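Purine nucleoside phosphorylase (Grouper iridovirus, PDB 3KHS) probably catalyses the phosphorolysis of purine nucleosides such as inosine and guanosine in purine salvage. Local coordinates at residues P96-K101 with N142-P147; H132-G137 with E221-K226; D5-T10 with F100-V105; S161-T166 with M216-E221; A11-K16 with I43-S48. All coordinates share one frame; numbering follows the deposited sequence.

Contact 1 of 5, residues P96-K101 with N142-P147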
# COMPACT_ATOMS: atom_id res chain seq x y z
N PRO B 96 -16.65 14.04 3.27
CA PRO B 96 -17.21 15.00 4.23
C PRO B 96 -16.25 16.17 4.50
O PRO B 96 -16.69 17.27 4.83
CB PRO B 96 -17.48 14.14 5.47
CG PRO B 96 -17.76 12.76 4.88
CD PRO B 96 -16.68 12.66 3.80
N MET B 97 -14.95 15.96 4.36
CA MET B 97 -14.00 17.06 4.57
C MET B 97 -14.13 18.07 3.43
O MET B 97 -13.95 19.28 3.64
CB MET B 97 -12.54 16.59 4.60
CG MET B 97 -12.08 15.98 5.92
SD MET B 97 -12.31 17.02 7.34
CE MET B 97 -13.86 16.33 8.02
N ARG B 98 -14.41 17.57 2.23
CA ARG B 98 -14.57 18.47 1.10
C ARG B 98 -15.87 19.25 1.34
O ARG B 98 -15.95 20.44 1.05
CB ARG B 98 -14.59 17.68 -0.21
CG ARG B 98 -13.24 17.07 -0.54
CD ARG B 98 -13.21 16.40 -1.92
NE ARG B 98 -11.88 15.89 -2.27
CZ ARG B 98 -11.34 14.76 -1.78
NH1 ARG B 98 -12.02 14.02 -0.94
NH2 ARG B 98 -10.12 14.38 -2.15
N VAL B 99 -16.88 18.57 1.89
CA VAL B 99 -18.15 19.22 2.20
C VAL B 99 -17.91 20.32 3.26
O VAL B 99 -18.37 21.45 3.11
CB VAL B 99 -19.17 18.18 2.70
CG1 VAL B 99 -20.41 18.84 3.22
CG2 VAL B 99 -19.53 17.21 1.56
N PHE B 100 -17.18 19.99 4.32
CA PHE B 100 -16.85 20.97 5.35
C PHE B 100 -16.30 22.23 4.69
O PHE B 100 -16.73 23.32 5.00
CB PHE B 100 -15.78 20.43 6.31
CG PHE B 100 -16.33 19.72 7.52
CD1 PHE B 100 -17.59 19.14 7.50
CD2 PHE B 100 -15.57 19.59 8.66
CE1 PHE B 100 -18.06 18.45 8.57
CE2 PHE B 100 -16.03 18.88 9.76
CZ PHE B 100 -17.27 18.31 9.71
N LYS B 101 -15.35 22.07 3.78
CA LYS B 101 -14.76 23.21 3.10
C LYS B 101 -15.82 24.01 2.34
O LYS B 101 -15.90 25.24 2.47
CB LYS B 101 -13.69 22.77 2.11
CG LYS B 101 -13.02 23.91 1.35
CD LYS B 101 -12.53 23.44 -0.00
CE LYS B 101 -11.39 24.30 -0.55
NZ LYS B 101 -11.64 25.74 -0.35
N ASN B 142 -4.27 7.17 -1.62
CA ASN B 142 -4.13 8.56 -1.23
C ASN B 142 -5.47 9.25 -1.51
O ASN B 142 -6.01 9.15 -2.60
CB ASN B 142 -3.01 9.22 -2.06
CG ASN B 142 -2.64 10.59 -1.53
OD1 ASN B 142 -3.40 11.55 -1.70
ND2 ASN B 142 -1.49 10.69 -0.87
N PRO B 143 -5.99 9.98 -0.54
CA PRO B 143 -7.29 10.67 -0.68
C PRO B 143 -7.38 11.76 -1.76
O PRO B 143 -8.46 12.18 -2.11
CB PRO B 143 -7.53 11.19 0.73
CG PRO B 143 -6.14 11.65 1.13
CD PRO B 143 -5.22 10.55 0.58
N LEU B 144 -6.24 12.20 -2.27
CA LEU B 144 -6.22 13.22 -3.31
C LEU B 144 -5.97 12.58 -4.65
O LEU B 144 -5.96 13.25 -5.68
CB LEU B 144 -5.12 14.25 -3.06
CG LEU B 144 -5.24 15.01 -1.76
CD1 LEU B 144 -4.04 15.92 -1.60
CD2 LEU B 144 -6.53 15.81 -1.77
N THR B 145 -5.75 11.27 -4.68
CA THR B 145 -5.51 10.63 -5.98
C THR B 145 -6.69 10.93 -6.91
O THR B 145 -7.85 10.84 -6.50
CB THR B 145 -5.33 9.11 -5.86
OG1 THR B 145 -4.10 8.83 -5.17
CG2 THR B 145 -5.31 8.46 -7.24
N GLY B 146 -6.36 11.30 -8.15
CA GLY B 146 -7.37 11.63 -9.15
C GLY B 146 -7.17 13.02 -9.71
O GLY B 146 -6.13 13.63 -9.46
N PRO B 147 -8.12 13.55 -10.49
CA PRO B 147 -7.96 14.91 -11.04
C PRO B 147 -8.07 15.95 -9.94
O PRO B 147 -8.81 15.77 -8.97
CB PRO B 147 -9.09 15.01 -12.06
CG PRO B 147 -10.07 13.95 -11.62
CD PRO B 147 -9.16 12.83 -11.23

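Contact 2 of 5, residues H132-G137 with E221-K226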
# COMPACT_ATOMS: atom_id res chain seq x y z
N HIS B 132 1.75 13.07 11.34
CA HIS B 132 1.26 11.71 11.08
C HIS B 132 2.10 10.97 10.06
O HIS B 132 2.97 11.53 9.41
CB HIS B 132 -0.23 11.70 10.63
CG HIS B 132 -0.47 12.16 9.21
ND1 HIS B 132 -1.53 12.97 8.86
CD2 HIS B 132 0.23 11.95 8.07
CE1 HIS B 132 -1.46 13.26 7.57
NE2 HIS B 132 -0.40 12.65 7.07
N ILE B 133 1.84 9.67 9.99
CA ILE B 133 2.48 8.77 9.04
C ILE B 133 1.30 8.03 8.42
O ILE B 133 0.67 7.19 9.08
CB ILE B 133 3.38 7.73 9.73
CG1 ILE B 133 4.56 8.41 10.42
CG2 ILE B 133 3.92 6.76 8.69
CD1 ILE B 133 5.29 7.48 11.36
N ASN B 134 0.98 8.37 7.18
CA ASN B 134 -0.14 7.77 6.47
C ASN B 134 0.29 6.70 5.48
O ASN B 134 0.49 6.96 4.29
CB ASN B 134 -0.95 8.86 5.77
CG ASN B 134 -2.25 8.33 5.21
OD1 ASN B 134 -2.93 7.58 5.88
ND2 ASN B 134 -2.61 8.74 3.99
N LEU B 135 0.44 5.48 5.97
CA LEU B 135 0.88 4.38 5.10
C LEU B 135 0.02 4.15 3.85
O LEU B 135 0.55 4.06 2.76
CB LEU B 135 1.00 3.10 5.92
CG LEU B 135 2.00 3.22 7.10
CD1 LEU B 135 1.87 1.99 7.97
CD2 LEU B 135 3.46 3.38 6.59
N PRO B 136 -1.31 4.10 3.99
CA PRO B 136 -2.10 3.87 2.77
C PRO B 136 -1.90 4.96 1.72
O PRO B 136 -1.93 4.69 0.52
CB PRO B 136 -3.53 3.87 3.28
CG PRO B 136 -3.41 3.43 4.70
CD PRO B 136 -2.16 4.13 5.19
N GLY B 137 -1.68 6.19 2.19
CA GLY B 137 -1.51 7.30 1.27
C GLY B 137 -0.17 7.33 0.56
O GLY B 137 0.02 8.05 -0.42
N GLU B 221 -8.09 12.37 6.29
CA GLU B 221 -9.00 13.49 6.43
C GLU B 221 -8.26 14.82 6.59
O GLU B 221 -8.68 15.85 6.04
CB GLU B 221 -9.93 13.27 7.62
CG GLU B 221 -10.95 12.17 7.41
CD GLU B 221 -11.22 11.42 8.70
OE1 GLU B 221 -10.52 10.41 8.97
OE2 GLU B 221 -12.11 11.85 9.46
N THR B 222 -7.15 14.83 7.34
CA THR B 222 -6.39 16.07 7.51
C THR B 222 -5.61 16.40 6.25
O THR B 222 -5.29 17.56 6.00
CB THR B 222 -5.42 16.00 8.72
OG1 THR B 222 -4.42 14.98 8.49
CG2 THR B 222 -6.19 15.68 9.99
N ILE B 223 -5.28 15.39 5.45
CA ILE B 223 -4.56 15.67 4.21
C ILE B 223 -5.50 16.49 3.31
O ILE B 223 -5.10 17.46 2.69
CB ILE B 223 -4.20 14.40 3.43
CG1 ILE B 223 -3.11 13.62 4.15
CG2 ILE B 223 -3.78 14.78 1.99
CD1 ILE B 223 -2.81 12.28 3.47
N VAL B 224 -6.75 16.06 3.24
CA VAL B 224 -7.75 16.72 2.42
C VAL B 224 -8.15 18.08 3.00
O VAL B 224 -8.25 19.06 2.26
CB VAL B 224 -8.97 15.80 2.27
CG1 VAL B 224 -10.09 16.55 1.57
CG2 VAL B 224 -8.54 14.53 1.51
N ALA B 225 -8.35 18.15 4.30
CA ALA B 225 -8.70 19.39 4.97
C ALA B 225 -7.61 20.45 4.67
O ALA B 225 -7.88 21.56 4.21
CB ALA B 225 -8.78 19.14 6.46
N LYS B 226 -6.36 20.06 4.93
CA LYS B 226 -5.22 20.94 4.74
C LYS B 226 -5.15 21.43 3.32
O LYS B 226 -4.86 22.60 3.06
CB LYS B 226 -3.92 20.21 5.06
CG LYS B 226 -2.73 21.14 5.28
CD LYS B 226 -2.95 22.04 6.50
CE LYS B 226 -2.08 23.27 6.41
NZ LYS B 226 -0.65 22.90 6.33

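Contact 3 of 5, residues D5-T10 with F100-V105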
# COMPACT_ATOMS: atom_id res chain seq x y z
N ASP B 5 -17.18 19.41 -6.96
CA ASP B 5 -18.46 19.90 -7.46
C ASP B 5 -19.61 19.25 -6.69
O ASP B 5 -20.60 19.91 -6.36
CB ASP B 5 -18.64 19.63 -8.96
CG ASP B 5 -17.89 20.61 -9.82
OD1 ASP B 5 -17.99 21.84 -9.57
OD2 ASP B 5 -17.20 20.16 -10.76
N LEU B 6 -19.49 17.96 -6.40
CA LEU B 6 -20.53 17.26 -5.65
C LEU B 6 -20.56 17.75 -4.20
O LEU B 6 -21.63 17.81 -3.57
CB LEU B 6 -20.30 15.75 -5.74
CG LEU B 6 -20.43 15.25 -7.19
CD1 LEU B 6 -20.00 13.81 -7.32
CD2 LEU B 6 -21.88 15.41 -7.65
N ALA B 7 -19.39 18.11 -3.68
CA ALA B 7 -19.30 18.61 -2.30
C ALA B 7 -20.04 19.93 -2.21
O ALA B 7 -20.78 20.17 -1.26
CB ALA B 7 -17.85 18.81 -1.89
N LYS B 8 -19.84 20.80 -3.21
CA LYS B 8 -20.53 22.08 -3.24
C LYS B 8 -22.05 21.89 -3.29
O LYS B 8 -22.79 22.58 -2.60
CB LYS B 8 -20.06 22.89 -4.43
CG LYS B 8 -18.66 23.43 -4.25
CD LYS B 8 -18.19 24.15 -5.48
CE LYS B 8 -16.72 24.47 -5.38
NZ LYS B 8 -16.16 24.87 -6.71
N GLU B 9 -22.50 20.92 -4.08
CA GLU B 9 -23.92 20.63 -4.21
C GLU B 9 -24.44 20.17 -2.86
O GLU B 9 -25.45 20.67 -2.36
CB GLU B 9 -24.15 19.58 -5.30
CG GLU B 9 -25.45 18.77 -5.16
CD GLU B 9 -25.58 17.67 -6.21
OE1 GLU B 9 -24.72 16.74 -6.24
OE2 GLU B 9 -26.55 17.73 -7.00
N THR B 10 -23.74 19.21 -2.26
CA THR B 10 -24.13 18.70 -0.95
C THR B 10 -24.18 19.85 0.05
O THR B 10 -25.10 19.93 0.86
CB THR B 10 -23.13 17.64 -0.48
OG1 THR B 10 -23.33 16.45 -1.24
CG2 THR B 10 -23.31 17.35 0.99
N PHE B 100 -17.18 19.99 4.32
CA PHE B 100 -16.85 20.97 5.35
C PHE B 100 -16.30 22.23 4.69
O PHE B 100 -16.73 23.32 5.00
CB PHE B 100 -15.78 20.43 6.31
CG PHE B 100 -16.33 19.72 7.52
CD1 PHE B 100 -17.59 19.14 7.50
CD2 PHE B 100 -15.57 19.59 8.66
CE1 PHE B 100 -18.06 18.45 8.57
CE2 PHE B 100 -16.03 18.88 9.76
CZ PHE B 100 -17.27 18.31 9.71
N LYS B 101 -15.35 22.07 3.78
CA LYS B 101 -14.76 23.21 3.10
C LYS B 101 -15.82 24.01 2.34
O LYS B 101 -15.90 25.24 2.47
CB LYS B 101 -13.69 22.77 2.11
CG LYS B 101 -13.02 23.91 1.35
CD LYS B 101 -12.53 23.44 -0.00
CE LYS B 101 -11.39 24.30 -0.55
NZ LYS B 101 -11.64 25.74 -0.35
N ALA B 102 -16.63 23.31 1.56
CA ALA B 102 -17.69 23.91 0.78
C ALA B 102 -18.68 24.67 1.65
O ALA B 102 -19.35 25.56 1.17
CB ALA B 102 -18.43 22.83 -0.02
N LEU B 103 -18.77 24.29 2.92
CA LEU B 103 -19.68 24.93 3.87
C LEU B 103 -19.06 26.20 4.43
O LEU B 103 -19.74 26.97 5.10
CB LEU B 103 -19.96 24.02 5.06
CG LEU B 103 -20.93 22.86 4.95
CD1 LEU B 103 -20.90 22.09 6.25
CD2 LEU B 103 -22.31 23.37 4.68
N GLY B 104 -17.77 26.40 4.18
CA GLY B 104 -17.09 27.58 4.69
C GLY B 104 -16.33 27.34 5.99
O GLY B 104 -15.89 28.31 6.62
N VAL B 105 -16.16 26.08 6.38
CA VAL B 105 -15.43 25.80 7.61
C VAL B 105 -13.97 26.23 7.46
O VAL B 105 -13.36 26.04 6.43
CB VAL B 105 -15.46 24.32 8.02
CG1 VAL B 105 -14.61 24.13 9.26
CG2 VAL B 105 -16.89 23.90 8.32

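Contact 4 of 5, residues S161-T166 with M216-E221. With PO4 (phosphate ion), chain G.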
# COMPACT_ATOMS: atom_id res chain seq x y z
N SER B 161 3.15 20.97 7.47
CA SER B 161 2.53 21.40 8.72
C SER B 161 1.03 21.11 8.75
O SER B 161 0.22 22.02 8.87
CB SER B 161 2.72 22.91 8.95
OG SER B 161 4.10 23.25 9.00
N VAL B 162 0.67 19.84 8.63
CA VAL B 162 -0.72 19.45 8.65
C VAL B 162 -1.42 19.89 9.92
O VAL B 162 -2.56 20.35 9.87
CB VAL B 162 -0.87 17.90 8.55
CG1 VAL B 162 -2.33 17.50 8.63
CG2 VAL B 162 -0.28 17.40 7.27
N TYR B 163 -0.73 19.75 11.05
CA TYR B 163 -1.31 20.08 12.35
C TYR B 163 -0.88 21.45 12.89
O TYR B 163 0.22 21.63 13.39
CB TYR B 163 -0.98 18.91 13.30
CG TYR B 163 -1.48 17.57 12.76
CD1 TYR B 163 -2.80 17.16 12.96
CD2 TYR B 163 -0.67 16.78 11.93
CE1 TYR B 163 -3.32 15.99 12.36
CE2 TYR B 163 -1.18 15.61 11.31
CZ TYR B 163 -2.50 15.23 11.54
OH TYR B 163 -3.01 14.12 10.92
N ASP B 164 -1.79 22.42 12.75
CA ASP B 164 -1.58 23.80 13.17
C ASP B 164 -0.88 23.95 14.53
O ASP B 164 -1.42 23.55 15.57
CB ASP B 164 -2.93 24.49 13.20
CG ASP B 164 -2.81 25.98 13.16
OD1 ASP B 164 -2.51 26.53 12.08
OD2 ASP B 164 -2.99 26.59 14.23
N LYS B 165 0.31 24.53 14.53
CA LYS B 165 1.07 24.71 15.76
C LYS B 165 0.31 25.50 16.81
O LYS B 165 0.38 25.17 18.00
CB LYS B 165 2.42 25.34 15.45
CG LYS B 165 3.11 24.59 14.33
CD LYS B 165 4.56 24.99 14.12
CE LYS B 165 5.11 24.32 12.87
NZ LYS B 165 6.56 24.55 12.75
N THR B 166 -0.42 26.51 16.38
CA THR B 166 -1.22 27.33 17.30
C THR B 166 -2.36 26.53 17.92
O THR B 166 -2.57 26.58 19.13
CB THR B 166 -1.84 28.58 16.58
OG1 THR B 166 -0.78 29.42 16.10
CG2 THR B 166 -2.76 29.37 17.53
N MET B 216 -6.84 3.83 12.55
CA MET B 216 -7.19 3.60 11.16
C MET B 216 -7.97 4.74 10.49
O MET B 216 -8.79 4.50 9.59
CB MET B 216 -7.97 2.28 11.05
CG MET B 216 -7.24 1.07 11.69
SD MET B 216 -8.39 -0.26 12.11
CE MET B 216 -7.31 -1.43 12.94
N SER B 217 -7.67 5.98 10.91
CA SER B 217 -8.37 7.14 10.35
C SER B 217 -7.59 8.43 10.48
O SER B 217 -6.37 8.43 10.55
CB SER B 217 -9.70 7.36 11.06
OG SER B 217 -9.48 7.81 12.38
N THR B 218 -8.34 9.53 10.48
CA THR B 218 -7.78 10.88 10.67
C THR B 218 -6.78 11.44 9.67
O THR B 218 -6.97 12.53 9.17
CB THR B 218 -7.15 10.96 12.07
OG1 THR B 218 -8.17 10.71 13.04
CG2 THR B 218 -6.49 12.33 12.32
N ALA B 219 -5.71 10.70 9.39
CA ALA B 219 -4.67 11.19 8.48
C ALA B 219 -5.17 11.56 7.09
O ALA B 219 -4.83 12.63 6.59
CB ALA B 219 -3.53 10.15 8.36
N PRO B 220 -5.95 10.67 6.43
CA PRO B 220 -6.41 11.05 5.11
C PRO B 220 -7.36 12.24 5.19
O PRO B 220 -7.41 13.04 4.26
CB PRO B 220 -7.09 9.77 4.57
CG PRO B 220 -7.56 9.12 5.78
CD PRO B 220 -6.36 9.29 6.72
N GLU B 221 -8.09 12.37 6.29
CA GLU B 221 -9.00 13.49 6.43
C GLU B 221 -8.26 14.82 6.59
O GLU B 221 -8.68 15.85 6.04
CB GLU B 221 -9.93 13.27 7.62
CG GLU B 221 -10.95 12.17 7.41
CD GLU B 221 -11.22 11.42 8.70
OE1 GLU B 221 -10.52 10.41 8.97
OE2 GLU B 221 -12.11 11.85 9.46
P PO4 G . -11.65 6.11 14.98
O1 PO4 G . -11.83 6.89 16.24
O2 PO4 G . -12.59 6.62 13.93
O3 PO4 G . -10.25 6.26 14.49
O4 PO4 G . -11.93 4.67 15.25

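Contact 5 of 5, residues A11-K16 with I43-S48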
# COMPACT_ATOMS: atom_id res chain seq x y z
N ALA B 11 -23.20 20.74 -0.01
CA ALA B 11 -23.17 21.88 0.91
C ALA B 11 -24.37 22.79 0.67
O ALA B 11 -25.07 23.17 1.62
CB ALA B 11 -21.86 22.67 0.77
N ALA B 12 -24.62 23.15 -0.59
CA ALA B 12 -25.73 24.01 -0.92
C ALA B 12 -27.04 23.42 -0.40
O ALA B 12 -27.94 24.16 0.00
CB ALA B 12 -25.80 24.24 -2.42
N TRP B 13 -27.15 22.10 -0.40
CA TRP B 13 -28.37 21.45 0.07
C TRP B 13 -28.48 21.53 1.58
O TRP B 13 -29.59 21.64 2.13
CB TRP B 13 -28.39 19.98 -0.39
CG TRP B 13 -29.59 19.20 0.03
CD1 TRP B 13 -30.73 18.99 -0.71
CD2 TRP B 13 -29.78 18.48 1.27
NE1 TRP B 13 -31.61 18.17 -0.01
CE2 TRP B 13 -31.05 17.85 1.20
CE3 TRP B 13 -29.00 18.30 2.41
CZ2 TRP B 13 -31.54 17.06 2.24
CZ3 TRP B 13 -29.50 17.50 3.45
CH2 TRP B 13 -30.76 16.89 3.35
N LEU B 14 -27.35 21.47 2.27
CA LEU B 14 -27.37 21.56 3.73
C LEU B 14 -27.64 23.01 4.10
O LEU B 14 -28.37 23.29 5.04
CB LEU B 14 -26.04 21.10 4.33
CG LEU B 14 -25.72 19.60 4.33
CD1 LEU B 14 -24.20 19.39 4.39
CD2 LEU B 14 -26.42 18.93 5.48
N ASN B 15 -27.04 23.93 3.34
CA ASN B 15 -27.20 25.35 3.62
C ASN B 15 -28.64 25.80 3.62
O ASN B 15 -28.99 26.73 4.34
CB ASN B 15 -26.40 26.17 2.63
CG ASN B 15 -25.03 26.49 3.15
OD1 ASN B 15 -24.11 26.78 2.39
ND2 ASN B 15 -24.89 26.46 4.48
N LYS B 16 -29.47 25.15 2.83
CA LYS B 16 -30.87 25.53 2.77
C LYS B 16 -31.48 25.53 4.16
O LYS B 16 -32.39 26.31 4.46
CB LYS B 16 -31.65 24.56 1.86
CG LYS B 16 -31.62 24.93 0.37
CD LYS B 16 -32.16 23.82 -0.53
CE LYS B 16 -33.58 23.40 -0.18
NZ LYS B 16 -33.89 22.07 -0.76
N ILE B 43 -29.49 21.76 14.82
CA ILE B 43 -30.28 21.14 13.78
C ILE B 43 -29.51 19.84 13.51
O ILE B 43 -28.28 19.84 13.47
CB ILE B 43 -30.29 22.01 12.52
CG1 ILE B 43 -30.97 23.34 12.83
CG2 ILE B 43 -31.02 21.30 11.39
CD1 ILE B 43 -32.35 23.17 13.45
N THR B 44 -30.23 18.74 13.35
CA THR B 44 -29.58 17.47 13.11
C THR B 44 -30.01 16.85 11.79
O THR B 44 -31.20 16.79 11.48
CB THR B 44 -29.87 16.49 14.25
OG1 THR B 44 -29.33 17.02 15.46
CG2 THR B 44 -29.25 15.12 13.95
N VAL B 45 -29.02 16.40 11.01
CA VAL B 45 -29.30 15.79 9.73
C VAL B 45 -28.60 14.44 9.64
O VAL B 45 -27.38 14.37 9.63
CB VAL B 45 -28.83 16.69 8.58
CG1 VAL B 45 -29.36 16.19 7.27
CG2 VAL B 45 -29.28 18.13 8.83
N ALA B 46 -29.39 13.36 9.57
CA ALA B 46 -28.84 12.01 9.48
C ALA B 46 -28.01 11.91 8.22
O ALA B 46 -28.37 12.52 7.19
CB ALA B 46 -29.96 11.02 9.42
N TYR B 47 -26.91 11.15 8.28
CA TYR B 47 -26.06 10.98 7.09
C TYR B 47 -26.88 10.38 5.93
O TYR B 47 -26.70 10.73 4.76
CB TYR B 47 -24.87 10.06 7.38
CG TYR B 47 -23.77 10.67 8.21
CD1 TYR B 47 -23.74 12.04 8.47
CD2 TYR B 47 -22.76 9.87 8.76
CE1 TYR B 47 -22.76 12.61 9.26
CE2 TYR B 47 -21.76 10.42 9.55
CZ TYR B 47 -21.76 11.80 9.81
OH TYR B 47 -20.78 12.38 10.60
N SER B 48 -27.80 9.49 6.28
CA SER B 48 -28.62 8.80 5.31
C SER B 48 -29.48 9.71 4.43
O SER B 48 -29.85 9.33 3.32
CB SER B 48 -29.51 7.80 6.04
OG SER B 48 -30.32 8.46 6.99

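Contact 1 of 5, residues P96-K101 with N142-P147
The type I beta turn from Asn142 to Thr145, which also contains an Asx turn, is tied to helix 95-102 through Pro143 and Arg98. Arg98 NH2 donates to Pro143 O over 2.8 Å. The bond is bent, with an N-H...O angle of 143°. Pro143 O sits at the edge of the guanidinium and near its plane, so the flat group offers its N-H rim and not a face. At the acceptor, the donor is tilted 32° from the carbonyl plane. Arg98 reaches the turn because its chain is extended from CG to NE. Leu144 approaches the same group obliquely, with its CD2 branch 3.9 Å from Arg98 NH2.

The turn is braced internally. Asn142 OD1 accepts from Leu144 N at 3.0 Å, in the carbonyl plane and on a lone pair. Thr145 N bonds to Asn142 O, also at 3.0 Å. A second subunit abuts the turn: its Ser196 bonds to Asn142 ND2, and its Pro195 packs on Leu144. Within the chain, Thr94 OG1 is the partner of Arg98 NH1. Two nitrogens of the guanidinium are thus held by neutral oxygens, a hydroxyl and a backbone carbonyl. The bond across this contact is therefore not a charge pair. It fixes how the guanidinium is turned and gives a buried turn carbonyl a donor.

Contact 2 of 5, residues H132-G137 with E221-K226
Thr222 OG1, beside the edge of the His132 ring, is gripped by Ala219 O and Tyr163 OH. The same tyrosine hydroxyl is hydrogen-bonded to His132 ND1. This buried polar group lies where strand 131-134, part of the mixed sheet, faces helix 219-227. The axes of segments 132-134 and 221-226 come within 11.0 Å and run nearly crosswise, at 105°.

Thr222 OG1 lies in the plane of the imidazole, 3.5 Å from His132 ND1. The direct approach is a contact only; Tyr163 links the two through its hydroxyl. His132 and Thr222 lie alongside, pointing opposite ways. The ring edge also meets Ile223, whose CG1 is 3.8 Å from His132 CE1. Here Ile223 runs roughly perpendicular to the histidine.

With chi1 at -171°, the Asn134 amide is swung away from its own backbone N, and its end reaches the Ile223 side chain. Glu202 of a second subunit bonds to Asn134 N, and Thr199 of that subunit to His132 O. The strand is therefore held by the helix and also by the trimer interface. Ile223 extends from CB with chi2 at 175°, and its terminal CD1 stops 3.6 Å from Asn134 ND2.

Contact 3 of 5, residues D5-T10 with F100-V105
Segment 5-10 of helix 3-15 and the C-terminal end of helix 95-102 come very close at Lys8 and Ala102, whose CA atoms are only 5.3 Å apart. Ala102 has only a methyl at this point, consistent with so close an approach. The methyl group of Ala102 does nearly all the touching from its side. Its CB points at the backbone of the other helix and lies 3.8 Å from Ala7 O. It is about as near to Lys8 CA, at 3.9 Å. The methyl groups of Ala7 and Ala102 face each other less tightly, with CB to CB 4.5 Å.

Lys8 adds the base of its side chain. Its CG is 4.3 Å from Ala102 CB. Beyond CG the chain runs extended, and its end leads away from the partner helix. Only the aliphatic root of this lysine takes part.

The partner helix ends in a Schellman motif. Gly104 leaves helical geometry with a positive phi of 97°. Gly104 N bonds back to Lys101 O at 2.8 Å, and Val105 N bonds to Phe100 O at 3.1 Å. Ala102 therefore sits in the last turn, just before the chain changes course toward strand 107-116.

Ala7 also packs on Phe95 and Arg98 of the partner helix. Leu103 packs on Ala11 and Asn15, further along helix 3-15.

Contact 4 of 5, residues S161-T166 with M216-E221
Tyr163 packs its hydroxyl end against Thr218 and Ala219, at the N-terminal end of helix 219-227 and just after Ser217, which binds a phosphate ion. Thr218 occupies the N-cap position, although its side chain makes no capping bond.

The contact across the segments is made by van der Waals approach. Tyr163 OH is 4.2 Å from Thr218 CG2 and equally far from Ala219 CA. The two side chains, Tyr163 and Thr218, run obliquely past one another. CG2 of Thr218 is anti to the backbone N, and it is this methyl branch that meets the tyrosine. Val162 CG1 lies over one face of the Tyr163 ring, 3.5 Å above the plane and offset toward the rim. The polar partners of Tyr163 OH are His132 and Thr222.

Hydrogen bonds order the helix start. Thr218 OG1 donates to Ser217 OG at 3.2 Å, and it is also bonded to Asn112 ND2. Thr218 N makes a weak bond to Glu221 OE1. Glu221 OE2 forms a salt bridge with Arg81.

Anion binding is the last kind. The phosphate probably came from the crystallisation liquor, but its site is consistent with that of the phosphate substrate in this family. Ser30, Arg81, His83 and Ala113 N also bond to it. Ser217 OG, which accepts from Thr218 OG1, donates to phosphate O3 at 2.7 Å.

Contact 5 of 5, residues A11-K16 with I43-S48
Trp13 and Val45 meet at a slant, with the indole turning its edge to the valine. CZ3, on the six-membered ring of Trp13, lies 4.0 Å from Val45 CG1. That methyl sits near the plane of the ring, so the indole faces do not carry this contact. The first torsion of Trp13 (chi1 180°) places CG opposite the backbone N, which sends the ring out so that its CZ3 corner meets Val45.

Leu14 comes to the same methyl from the next position on the helix. Its CD2 is 4.4 Å from Val45 CG1. Leu14 CD2 also lies at the edge of the Trp13 ring and in its plane, 4.0 Å from Trp13 CZ3. Val45 CG1 thus touches both side chains, and Val45 CG2 lies almost as near to Leu14 CD2.

The contact lays the end of helix 3-15 against strand 42-46, which pairs antiparallel with strand 64-70 in the mixed sheet. The backbones stay well apart: Leu14 CA and Val45 CA are 8.5 Å from each other. Val45 points its side chain toward the helix, while its backbone is hydrogen-bonded to Leu65 on the neighbouring strand. Leu14 touches Leu65 and Phe67 of that strand too, and packs on Val99 of helix 95-102. Ile50 lies against Val45, and Pro51 against Trp13.

Contacts 2 and 4 lie deepest in the chain, with centres 7 Å apart. They share Glu221 and helix 219-227. Polar side chains are buried there, joined through Tyr163 OH; only contact 4 reaches the phosphate, through Ser217. Contact 1 lies farther out but is also buried, and its turn joins contact 2 through Asn142 ND2 and Gly137 O. Both touch the second subunit. Contacts 3 and 5 use successive parts of helix 3-15, touch no other subunit, and are mainly apolar. Contact 3 is partly exposed; contact 5 is buried, although its centre lies about 20 Å from the chain's centre. Helix 95-102 connects the two regions: it serves contacts 1 and 3, and its Val99 reaches Leu14 of contact 5.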